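Local coordinates for protein chloride intracellular channel exc-4 (Caenorhabditis elegans, PDB 2YV9) that may insert into membranes to form chloride channels and is required to regulate the lumen size of the growing excretory canal, at residues E114-P117 against S118-K121; S176-S180 against R181-G185; S187-E190 against Y191-E194; T227-T231 against A232-E236. One frame throughout, in Å; residues are numbered along the deposited sequence.

All four interactions sit where helices of the all-helical C-terminal part begin or end. Interactions 1 and 2 lie near the surface, interactions 3 and 4 are largely buried. Interactions 1 and 3 are both helix N-caps, one built on an aspartate and the other on a threonine with a full capping box. Interaction 2 follows a helix end and relies on an arginine and a serine that hold loop carbonyls, whereas interaction 4 joins two short helices by backbone bonds and aromatic packing. They touch one another: R178 bridges to D116, Y191 bonds to E120, L183 N to D192, and Y182 OH to T231 OG1.

Interaction 1: residues E114-P117 against S118-K121; sequences EKDP and SAEK
The N-terminal cap of helix 117-140 is built here, with D116 as N-cap residue and P117 leading the first turn. D116 turns its CG anti to the backbone N (chi1 -178°), which carries the carboxylate back over the start of the helix. There OD1 takes two amide hydrogens, both weakly: D116 OD1 lies 2.9 Å from S118 N, with a strongly bent N-H angle of 123°, and 3.3 Å from A119 N on a straighter path. The other oxygen, OD2, makes a salt bridge to R178 at the end of helix 155-178, so this one carboxylate both caps a helix and ties two helix ends together. Its negative charge would also be favoured by the positive end of the helix dipole.

Behind the cap, regular helical bonding starts at once. E120 N donates to D116 O at 3.1 Å, and K121 N reaches P117 O at the same length. The CG of E120 rests 3.3 Å from D116 O, and the aliphatic chain of K121 runs alongside P117 O. Further along, K115 swings its amine toward the carboxylate of E120; in this one of two conformers of E120, the K115 NZ to E120 OE2 salt bridge is long and weak at 3.4 Å. The same OE2 has a stronger partner in the hydroxyl of Y191, which also accepts from D116 N and so ties the cap to helix 190-210. A119 CB lies 3.8 Å from D116 CG. Aspartate at N-cap followed by proline at N1 is a classic helix start.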
loop_
_atom_site.group_PDB
_atom_site.type_symbol
_atom_site.label_atom_id
_atom_site.label_comp_id
_atom_site.label_asym_id
_atom_site.label_seq_id
_atom_site.Cartn_x
_atom_site.Cartn_y
_atom_site.Cartn_z
ATOM N N GLU A 114 14.518 -6.948 -9.807
ATOM C CA GLU A 114 14.561 -7.108 -11.263
ATOM C C GLU A 114 13.175 -6.861 -11.836
ATOM O O GLU A 114 12.203 -6.770 -11.089
ATOM C CB GLU A 114 15.003 -8.513 -11.622
ATOM C CG GLU A 114 16.362 -8.896 -11.187
ATOM C CD GLU A 114 17.451 -8.108 -11.845
ATOM O OE1 GLU A 114 17.193 -7.443 -12.882
ATOM O OE2 GLU A 114 18.565 -8.154 -11.302
ATOM N N LYS A 115 13.092 -6.658 -13.145
ATOM C CA LYS A 115 11.809 -6.542 -13.840
ATOM C C LYS A 115 11.612 -7.723 -14.781
ATOM O O LYS A 115 12.486 -8.078 -15.569
ATOM C CB LYS A 115 11.685 -5.221 -14.593
ATOM C CG LYS A 115 11.243 -4.060 -13.727
ATOM C CD LYS A 115 9.762 -4.173 -13.333
ATOM C CE LYS A 115 9.345 -3.059 -12.376
ATOM N NZ LYS A 115 8.359 -3.521 -11.353
ATOM N N ASP A 116 10.473 -8.391 -14.645
ATOM C CA ASP A 116 10.220 -9.578 -15.435
ATOM C C ASP A 116 8.718 -9.679 -15.593
ATOM O O ASP A 116 8.007 -9.997 -14.618
ATOM C CB ASP A 116 10.765 -10.798 -14.764
ATOM C CG ASP A 116 10.561 -12.051 -15.587
ATOM O OD1 ASP A 116 9.785 -12.009 -16.568
ATOM O OD2 ASP A 116 11.151 -13.075 -15.227
ATOM N N PRO A 117 8.213 -9.377 -16.790
ATOM C CA PRO A 117 6.758 -9.383 -16.976
ATOM C C PRO A 117 6.190 -10.817 -17.075
ATOM O O PRO A 117 5.025 -11.024 -16.753
ATOM C CB PRO A 117 6.572 -8.599 -18.275
ATOM C CG PRO A 117 7.823 -8.896 -19.051
ATOM C CD PRO A 117 8.929 -8.996 -18.023
ATOM N N SER A 118 7.024 -11.786 -17.419
ATOM C CA SER A 118 6.630 -13.193 -17.349
ATOM C C SER A 118 6.247 -13.527 -15.908
ATOM O O SER A 118 5.176 -14.057 -15.645
ATOM C CB SER A 118 7.758 -14.115 -17.819
ATOM O OG SER A 118 7.549 -15.451 -17.367
ATOM N N ALA A 119 7.133 -13.189 -14.988
ATOM C CA ALA A 119 6.952 -13.528 -13.567
ATOM C C ALA A 119 5.746 -12.806 -12.976
ATOM O O ALA A 119 4.937 -13.393 -12.227
ATOM C CB ALA A 119 8.193 -13.168 -12.801
ATOM N N GLU A 120 5.623 -11.515 -13.291
ATOM C CA GLU A 120 4.537 -10.671 -12.753
ATOM C C GLU A 120 3.158 -11.159 -13.172
ATOM O O GLU A 120 2.177 -11.038 -12.417
ATOM C CB GLU A 120 4.681 -9.205 -13.196
ATOM C CG GLU A 120 5.841 -8.521 -12.540
ATOM C CD GLU A 120 5.995 -7.052 -12.859
ATOM O OE1 GLU A 120 5.162 -6.497 -13.600
ATOM O OE2 GLU A 120 6.956 -6.454 -12.319
ATOM N N LYS A 121 3.062 -11.651 -14.404
ATOM C CA LYS A 121 1.791 -12.197 -14.878
ATOM C C LYS A 121 1.484 -13.561 -14.246
ATOM O O LYS A 121 0.346 -13.858 -13.901
ATOM C CB LYS A 121 1.819 -12.319 -16.419
ATOM C CG LYS A 121 1.765 -10.971 -17.135
ATOM C CD LYS A 121 2.010 -11.124 -18.650
ATOM C CE LYS A 121 2.878 -9.991 -19.217
ATOM N NZ LYS A 121 3.610 -10.417 -20.452
#

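Interaction 2: residues S176-S180 against R181-G185; sequences SERKS and RYLLG
R178, the last residue of helix 155-178, and S180, two residues beyond it, reach to carbonyls of the following loop, and these two grips form the tight side of the contact. The R178 chain is extended from CG to NE, running beside L184 in the same direction. Its NH1 donates to L183 O at 2.9 Å on a nearly straight path (172°). The oxygen lies in the guanidinium plane, at its edge, although NH1 stands well above the plane of the carbonyl itself. L184 closes in on the same nitrogen, with CD1 3.5 Å from R178 NH1. The neighbouring NH2 is engaged by the carboxylate of D116, so both terminal nitrogens of the guanidinium are held and its rotation is fixed.

S180 makes the shorter bond: its OG donates to Y182 O at 2.6 Å, almost head-on to the carbonyl oxygen. With OG set between the backbone N and the carbonyl carbon (chi1 50°), the hydroxyl faces the loop as it folds back. Y182 N bonds G185 O at 2.9 Å, drawing the two ends of the 182-185 loop together, while S180 CB lies 3.6 Å from G185 O.

The other side is loose. K179 points away from the loop, and its amine curls back to S176 O at 3.1 Å. R181 also turns outward, bent at chi2 and chi3, and meets S180 chiefly through CB. L183 and Y182 instead face inward, toward helices 190-210 and 219-228. K179, the first residue beyond helix 155-178, has positive phi (55°), the left-handed conformation common where a helix terminates.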
loop_
_atom_site.group_PDB
_atom_site.type_symbol
_atom_site.label_atom_id
_atom_site.label_comp_id
_atom_site.label_asym_id
_atom_site.label_seq_id
_atom_site.Cartn_x
_atom_site.Cartn_y
_atom_site.Cartn_z
ATOM N N SER A 176 11.316 -25.360 -14.721
ATOM C CA SER A 176 11.995 -26.468 -15.384
ATOM C C SER A 176 12.875 -25.945 -16.504
ATOM O O SER A 176 14.024 -26.376 -16.636
ATOM C CB SER A 176 11.003 -27.486 -15.923
ATOM O OG SER A 176 10.066 -26.871 -16.771
ATOM N N GLU A 177 12.328 -25.047 -17.314
ATOM C CA GLU A 177 13.142 -24.429 -18.369
ATOM C C GLU A 177 14.259 -23.517 -17.841
ATOM O O GLU A 177 15.363 -23.531 -18.380
ATOM C CB GLU A 177 12.291 -23.759 -19.461
ATOM C CG GLU A 177 11.250 -22.737 -19.041
ATOM C CD GLU A 177 9.963 -22.826 -19.882
ATOM O OE1 GLU A 177 9.742 -23.864 -20.548
ATOM O OE2 GLU A 177 9.160 -21.867 -19.864
ATOM N N ARG A 178 13.998 -22.752 -16.787
ATOM C CA ARG A 178 15.014 -21.852 -16.215
ATOM C C ARG A 178 16.131 -22.594 -15.483
ATOM O O ARG A 178 17.282 -22.156 -15.481
ATOM C CB ARG A 178 14.369 -20.816 -15.288
ATOM C CG ARG A 178 13.690 -19.726 -16.041
ATOM C CD ARG A 178 13.260 -18.512 -15.206
ATOM N NE ARG A 178 12.634 -17.538 -16.105
ATOM C CZ ARG A 178 11.964 -16.452 -15.746
ATOM N NH1 ARG A 178 11.792 -16.143 -14.470
ATOM N NH2 ARG A 178 11.443 -15.664 -16.698
ATOM N N LYS A 179 15.788 -23.719 -14.868
ATOM C CA LYS A 179 16.702 -24.498 -14.031
ATOM C C LYS A 179 17.364 -23.728 -12.880
ATOM O O LYS A 179 18.401 -24.128 -12.359
ATOM C CB LYS A 179 17.753 -25.187 -14.928
ATOM C CG LYS A 179 17.083 -25.953 -16.046
ATOM C CD LYS A 179 18.047 -26.744 -16.903
ATOM C CE LYS A 179 17.298 -27.773 -17.740
ATOM N NZ LYS A 179 16.222 -27.175 -18.595
ATOM N N SER A 180 16.686 -22.671 -12.429
ATOM C CA SER A 180 17.150 -21.771 -11.379
ATOM C C SER A 180 16.634 -22.121 -9.987
ATOM O O SER A 180 15.591 -22.741 -9.859
ATOM C CB SER A 180 16.695 -20.338 -11.709
ATOM O OG SER A 180 15.347 -20.284 -12.008
ATOM N N ARG A 181 17.423 -21.765 -8.973
ATOM C CA ARG A 181 17.092 -22.001 -7.567
ATOM C C ARG A 181 15.901 -21.147 -7.163
ATOM O O ARG A 181 14.949 -21.632 -6.469
ATOM C CB ARG A 181 18.267 -21.563 -6.700
ATOM C CG ARG A 181 18.070 -21.760 -5.220
ATOM C CD ARG A 181 18.512 -23.140 -4.818
ATOM N NE ARG A 181 19.978 -23.218 -4.797
ATOM C CZ ARG A 181 20.696 -24.340 -4.886
ATOM N NH1 ARG A 181 20.111 -25.535 -5.002
ATOM N NH2 ARG A 181 22.021 -24.262 -4.861
ATOM N N TYR A 182 16.021 -19.866 -7.508
ATOM C CA TYR A 182 14.930 -18.899 -7.329
ATOM C C TYR A 182 14.228 -18.691 -8.676
ATOM O O TYR A 182 14.605 -19.318 -9.665
ATOM C CB TYR A 182 15.452 -17.604 -6.632
ATOM C CG TYR A 182 15.923 -17.883 -5.189
ATOM C CD1 TYR A 182 14.997 -17.903 -4.125
ATOM C CD2 TYR A 182 17.244 -18.152 -4.896
ATOM C CE1 TYR A 182 15.388 -18.193 -2.828
ATOM C CE2 TYR A 182 17.655 -18.445 -3.590
ATOM C CZ TYR A 182 16.706 -18.465 -2.549
ATOM O OH TYR A 182 17.078 -18.735 -1.253
ATOM N N LEU A 183 13.185 -17.859 -8.736
ATOM C CA LEU A 183 12.345 -17.769 -9.894
ATOM C C LEU A 183 13.103 -17.215 -11.085
ATOM O O LEU A 183 12.867 -17.651 -12.209
ATOM C CB LEU A 183 11.097 -16.909 -9.603
ATOM C CG LEU A 183 9.949 -16.921 -10.596
ATOM C CD1 LEU A 183 9.353 -18.299 -10.768
ATOM C CD2 LEU A 183 8.868 -15.943 -10.147
ATOM N N LEU A 184 13.999 -16.270 -10.838
ATOM C CA LEU A 184 14.748 -15.606 -11.939
ATOM C C LEU A 184 16.203 -15.972 -12.082
ATOM O O LEU A 184 16.853 -15.572 -13.067
ATOM C CB LEU A 184 14.686 -14.110 -11.737
ATOM C CG LEU A 184 13.468 -13.393 -12.294
ATOM C CD1 LEU A 184 12.140 -13.959 -11.781
ATOM C CD2 LEU A 184 13.654 -11.882 -12.018
ATOM N N GLY A 185 16.754 -16.677 -11.110
ATOM C CA GLY A 185 18.162 -16.980 -11.098
ATOM C C GLY A 185 18.592 -17.524 -9.765
ATOM O O GLY A 185 17.758 -18.122 -9.031
#

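Interaction 3: residues S187-E190 against Y191-E194; sequences SMTE and YDCE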
loop_
_atom_site.group_PDB
_atom_site.type_symbol
_atom_site.label_atom_id
_atom_site.label_comp_id
_atom_site.label_asym_id
_atom_site.label_seq_id
_atom_site.Cartn_x
_atom_site.Cartn_y
_atom_site.Cartn_z
ATOM N N SER A 187 19.666 -15.920 -7.114
ATOM C CA SER A 187 19.512 -14.981 -6.019
ATOM C C SER A 187 18.025 -14.705 -5.793
ATOM O O SER A 187 17.230 -14.636 -6.757
ATOM C CB SER A 187 20.172 -13.649 -6.328
ATOM O OG SER A 187 21.551 -13.717 -6.085
ATOM N N MET A 188 17.674 -14.551 -4.535
ATOM C CA MET A 188 16.287 -14.195 -4.181
ATOM C C MET A 188 15.987 -12.799 -4.694
ATOM O O MET A 188 16.798 -11.902 -4.524
ATOM C CB MET A 188 16.109 -14.219 -2.665
ATOM C CG MET A 188 14.639 -14.098 -2.230
ATOM S SD MET A 188 14.427 -14.024 -0.435
ATOM C CE MET A 188 14.952 -12.355 -0.113
ATOM N N THR A 189 14.809 -12.605 -5.312
ATOM C CA THR A 189 14.396 -11.314 -5.794
ATOM C C THR A 189 13.021 -10.971 -5.216
ATOM O O THR A 189 12.400 -11.797 -4.560
ATOM C CB THR A 189 14.305 -11.260 -7.346
ATOM O OG1 THR A 189 13.285 -12.154 -7.849
ATOM C CG2 THR A 189 15.679 -11.575 -7.997
ATOM N N GLU A 190 12.532 -9.767 -5.539
ATOM C CA GLU A 190 11.201 -9.352 -5.086
ATOM C C GLU A 190 10.104 -10.332 -5.548
ATOM O O GLU A 190 9.131 -10.589 -4.817
ATOM C CB GLU A 190 10.899 -7.907 -5.471
ATOM C CG GLU A 190 10.181 -7.693 -6.843
ATOM C CD GLU A 190 11.119 -7.617 -8.001
ATOM O OE1 GLU A 190 10.697 -7.069 -9.069
ATOM O OE2 GLU A 190 12.257 -8.106 -7.859
ATOM N N TYR A 191 10.278 -10.957 -6.717
ATOM C CA TYR A 191 9.296 -11.909 -7.193
ATOM C C TYR A 191 9.179 -13.141 -6.296
ATOM O O TYR A 191 8.087 -13.654 -6.108
ATOM C CB TYR A 191 9.544 -12.275 -8.619
ATOM C CG TYR A 191 9.435 -11.065 -9.526
ATOM C CD1 TYR A 191 8.267 -10.359 -9.633
ATOM C CD2 TYR A 191 10.520 -10.671 -10.318
ATOM C CE1 TYR A 191 8.147 -9.274 -10.478
ATOM C CE2 TYR A 191 10.430 -9.549 -11.138
ATOM C CZ TYR A 191 9.216 -8.873 -11.248
ATOM O OH TYR A 191 9.038 -7.778 -12.078
ATOM N N ASP A 192 10.292 -13.611 -5.720
ATOM C CA ASP A 192 10.247 -14.672 -4.699
ATOM C C ASP A 192 9.544 -14.205 -3.462
ATOM O O ASP A 192 8.856 -14.998 -2.793
ATOM C CB ASP A 192 11.634 -15.074 -4.344
ATOM C CG ASP A 192 12.400 -15.527 -5.606
ATOM O OD1 ASP A 192 11.948 -16.480 -6.274
ATOM O OD2 ASP A 192 13.411 -14.866 -5.965
ATOM N N CYS A 193 9.754 -12.932 -3.149
ATOM C CA CYS A 193 9.176 -12.339 -1.949
ATOM C C CYS A 193 7.635 -12.266 -2.093
ATOM O O CYS A 193 6.918 -12.189 -1.077
ATOM C CB CYS A 193 9.774 -11.033 -1.644
ATOM S SG CYS A 193 11.553 -11.171 -1.236
ATOM N N GLU A 194 7.131 -12.359 -3.337
ATOM C CA GLU A 194 5.695 -12.384 -3.637
ATOM C C GLU A 194 5.164 -13.812 -3.853
ATOM O O GLU A 194 4.133 -14.214 -3.299
ATOM C CB GLU A 194 5.413 -11.532 -4.858
ATOM C CG GLU A 194 5.796 -10.077 -4.574
ATOM C CD GLU A 194 5.961 -9.217 -5.811
ATOM O OE1 GLU A 194 5.737 -9.717 -6.939
ATOM O OE2 GLU A 194 6.257 -8.005 -5.621
HETATM O O HOH W 1 14.545 -14.768 -8.300
#
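E190 lays its carboxylate over one face of the Y191 ring, the two side chains running the same way with their planes 29° apart. OE1 sits above the phenol end of the ring, 3.2 Å from Y191 CZ and offset toward the rim, while CG of E190 lies 4.3 Å from the ring centroid, over the face, in a CH-pi contact. The chain reaches this position through a sharp bend at chi2 (-86°). E190 OE2 accepts from E114 N, and with the tyrosine hydroxyl turned to helix 117-140 both polar ends are held.

At the helix start T189 and D192 bond reciprocally. T189 places OG1 between its backbone N and carbonyl carbon, where it accepts weakly from Y191 N at 3.4 Å. In return D192 OD2 takes the hydrogen of T189 N at 2.7 Å, using its anti lone pair, on a path of 166°. A water joins in, donating to D192 OD2 at 2.6 Å and to S187 O, and accepting from T189 OG1. D192 OD1 is satisfied by Y224 OH and L183 N, which leaves the carboxylate well held. Helical bonding then takes over, with C193 N reaching T189 O at 3.2 Å.

M188 packs alongside, its methyl CE 3.8 Å from C193 SG, with both side chains meeting M45 of helix 38-52, a segment predicted to become transmembrane after membrane insertion. Together T189, at the N-cap position, and D192, three residues on, make a capping box at the start of helix 190-210.

Interaction 4: residues T227-T231 against A232-E236; sequences TAYRT and AAFIE
T231 and I235 meet where helix 219-228 gives way to helix 232-236. T231 O receives I235 N at 3.0 Å, nearly straight at 168°, and a second, weak bond from F234 N. One carbonyl thus starts the new helix, since T231 stands at its N-cap position. Its side chain does not cap; OG1 looks back instead and donates to T227 O at 2.7 Å. R230 N bonds the same T227 O, the two donors approaching from opposite faces of its plane. T231 OG1 is also paired with Y182 OH, so the hydroxyl is shared between helix end and neighbouring loop. A type I turn from A228 to T231 is closed by T231 N donating to A228 O at 3.1 Å.

The apolar side is set by F234, whose CG lies anti to its backbone N (chi1 176°), bringing the ring in over A228. A228 CB sits over one face, 4.2 Å from the ring centroid. The Y229 ring runs beside F234 with planes 41° apart, its CD1 3.6 Å from F234 CE2, which lies in the tyrosine plane at its edge. The hydroxyl of Y229 bonds H200 of helix 190-210, while its ring stacks with H269. I235 CD1 rests 3.3 Å from Y229 O.

M196 of helix 190-210 packs on A228 and F234, and Y48 of helix 38-52 touches A232 and A233, placing the junction between these helices. A type I beta turn thus joins helices 219-228 and 232-236 in the helical C-terminal domain of the GST fold, with T231 at the N-cap position but making no side-chain capping bond.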
loop_
_atom_site.group_PDB
_atom_site.type_symbol
_atom_site.label_atom_id
_atom_site.label_comp_id
_atom_site.label_asym_id
_atom_site.label_seq_id
_atom_site.Cartn_x
_atom_site.Cartn_y
_atom_site.Cartn_z
ATOM N N THR A 227 13.035 -24.810 -1.608
ATOM C CA THR A 227 13.933 -23.675 -1.527
ATOM C C THR A 227 13.373 -22.641 -0.549
ATOM O O THR A 227 14.084 -22.155 0.291
ATOM C CB THR A 227 14.226 -23.121 -2.909
ATOM O OG1 THR A 227 14.896 -24.166 -3.644
ATOM C CG2 THR A 227 15.090 -21.904 -2.822
ATOM N N ALA A 228 12.080 -22.352 -0.631
ATOM C CA ALA A 228 11.469 -21.402 0.310
ATOM C C ALA A 228 11.710 -21.795 1.779
ATOM O O ALA A 228 12.079 -20.994 2.624
ATOM C CB ALA A 228 9.946 -21.349 0.063
ATOM N N TYR A 229 11.418 -23.041 2.039
ATOM C CA TYR A 229 11.469 -23.634 3.382
ATOM C C TYR A 229 12.913 -23.797 3.854
ATOM O O TYR A 229 13.102 -24.227 4.989
ATOM C CB TYR A 229 10.761 -24.988 3.348
ATOM C CG TYR A 229 9.293 -24.950 3.005
ATOM C CD1 TYR A 229 8.538 -23.757 3.118
ATOM C CD2 TYR A 229 8.586 -26.122 2.725
ATOM C CE1 TYR A 229 7.146 -23.761 2.846
ATOM C CE2 TYR A 229 7.219 -26.105 2.487
ATOM C CZ TYR A 229 6.520 -24.909 2.542
ATOM O OH TYR A 229 5.159 -24.907 2.309
ATOM N N ARG A 230 13.886 -23.498 2.974
ATOM C CA ARG A 230 15.317 -23.427 3.352
ATOM C C ARG A 230 15.942 -22.004 3.273
ATOM O O ARG A 230 17.158 -21.835 3.481
ATOM C CB ARG A 230 16.155 -24.431 2.514
ATOM C CG ARG A 230 15.792 -25.898 2.707
ATOM C CD ARG A 230 16.546 -26.753 1.676
ATOM N NE ARG A 230 16.330 -28.189 1.818
ATOM C CZ ARG A 230 16.887 -29.113 1.034
ATOM N NH1 ARG A 230 17.687 -28.757 0.032
ATOM N NH2 ARG A 230 16.640 -30.402 1.247
ATOM N N THR A 231 15.121 -20.983 2.952
ATOM C CA THR A 231 15.551 -19.611 2.824
ATOM C C THR A 231 15.176 -18.892 4.124
ATOM O O THR A 231 13.998 -18.750 4.448
ATOM C CB THR A 231 14.814 -18.972 1.662
ATOM O OG1 THR A 231 15.138 -19.653 0.432
ATOM C CG2 THR A 231 15.127 -17.479 1.536
ATOM N N ALA A 232 16.170 -18.481 4.901
ATOM C CA ALA A 232 15.939 -17.856 6.169
ATOM C C ALA A 232 14.969 -16.685 6.028
ATOM O O ALA A 232 14.093 -16.544 6.861
ATOM C CB ALA A 232 17.293 -17.403 6.816
ATOM N N ALA A 233 15.107 -15.875 4.989
ATOM C CA ALA A 233 14.175 -14.704 4.779
ATOM C C ALA A 233 12.714 -15.145 4.805
ATOM O O ALA A 233 11.847 -14.458 5.356
ATOM C CB ALA A 233 14.478 -13.989 3.480
ATOM N N PHE A 234 12.442 -16.269 4.179
ATOM C CA PHE A 234 11.097 -16.815 4.175
ATOM C C PHE A 234 10.687 -17.367 5.549
ATOM O O PHE A 234 9.585 -17.065 6.098
ATOM C CB PHE A 234 10.949 -17.888 3.100
ATOM C CG PHE A 234 9.592 -18.554 3.134
ATOM C CD1 PHE A 234 8.495 -17.925 2.530
ATOM C CD2 PHE A 234 9.374 -19.719 3.871
ATOM C CE1 PHE A 234 7.263 -18.477 2.599
ATOM C CE2 PHE A 234 8.083 -20.289 3.936
ATOM C CZ PHE A 234 7.039 -19.632 3.285
ATOM N N ILE A 235 11.573 -18.202 6.105
ATOM C CA ILE A 235 11.268 -18.902 7.331
ATOM C C ILE A 235 10.988 -17.899 8.438
ATOM O O ILE A 235 9.971 -18.038 9.173
ATOM C CB ILE A 235 12.395 -19.843 7.739
ATOM C CG1 ILE A 235 12.608 -20.933 6.680
ATOM C CG2 ILE A 235 12.099 -20.484 9.101
ATOM C CD1 ILE A 235 13.965 -21.675 6.870
ATOM N N GLU A 236 11.847 -16.899 8.566
ATOM C CA GLU A 236 11.735 -15.961 9.704
ATOM C C GLU A 236 10.460 -15.116 9.638
ATOM O O GLU A 236 9.918 -14.707 10.669
ATOM C CB GLU A 236 12.976 -15.071 9.796
ATOM C CG GLU A 236 14.225 -15.852 10.259
ATOM C CD GLU A 236 13.984 -16.680 11.503
ATOM O OE1 GLU A 236 13.587 -16.083 12.524
ATOM O OE2 GLU A 236 14.169 -17.922 11.454
#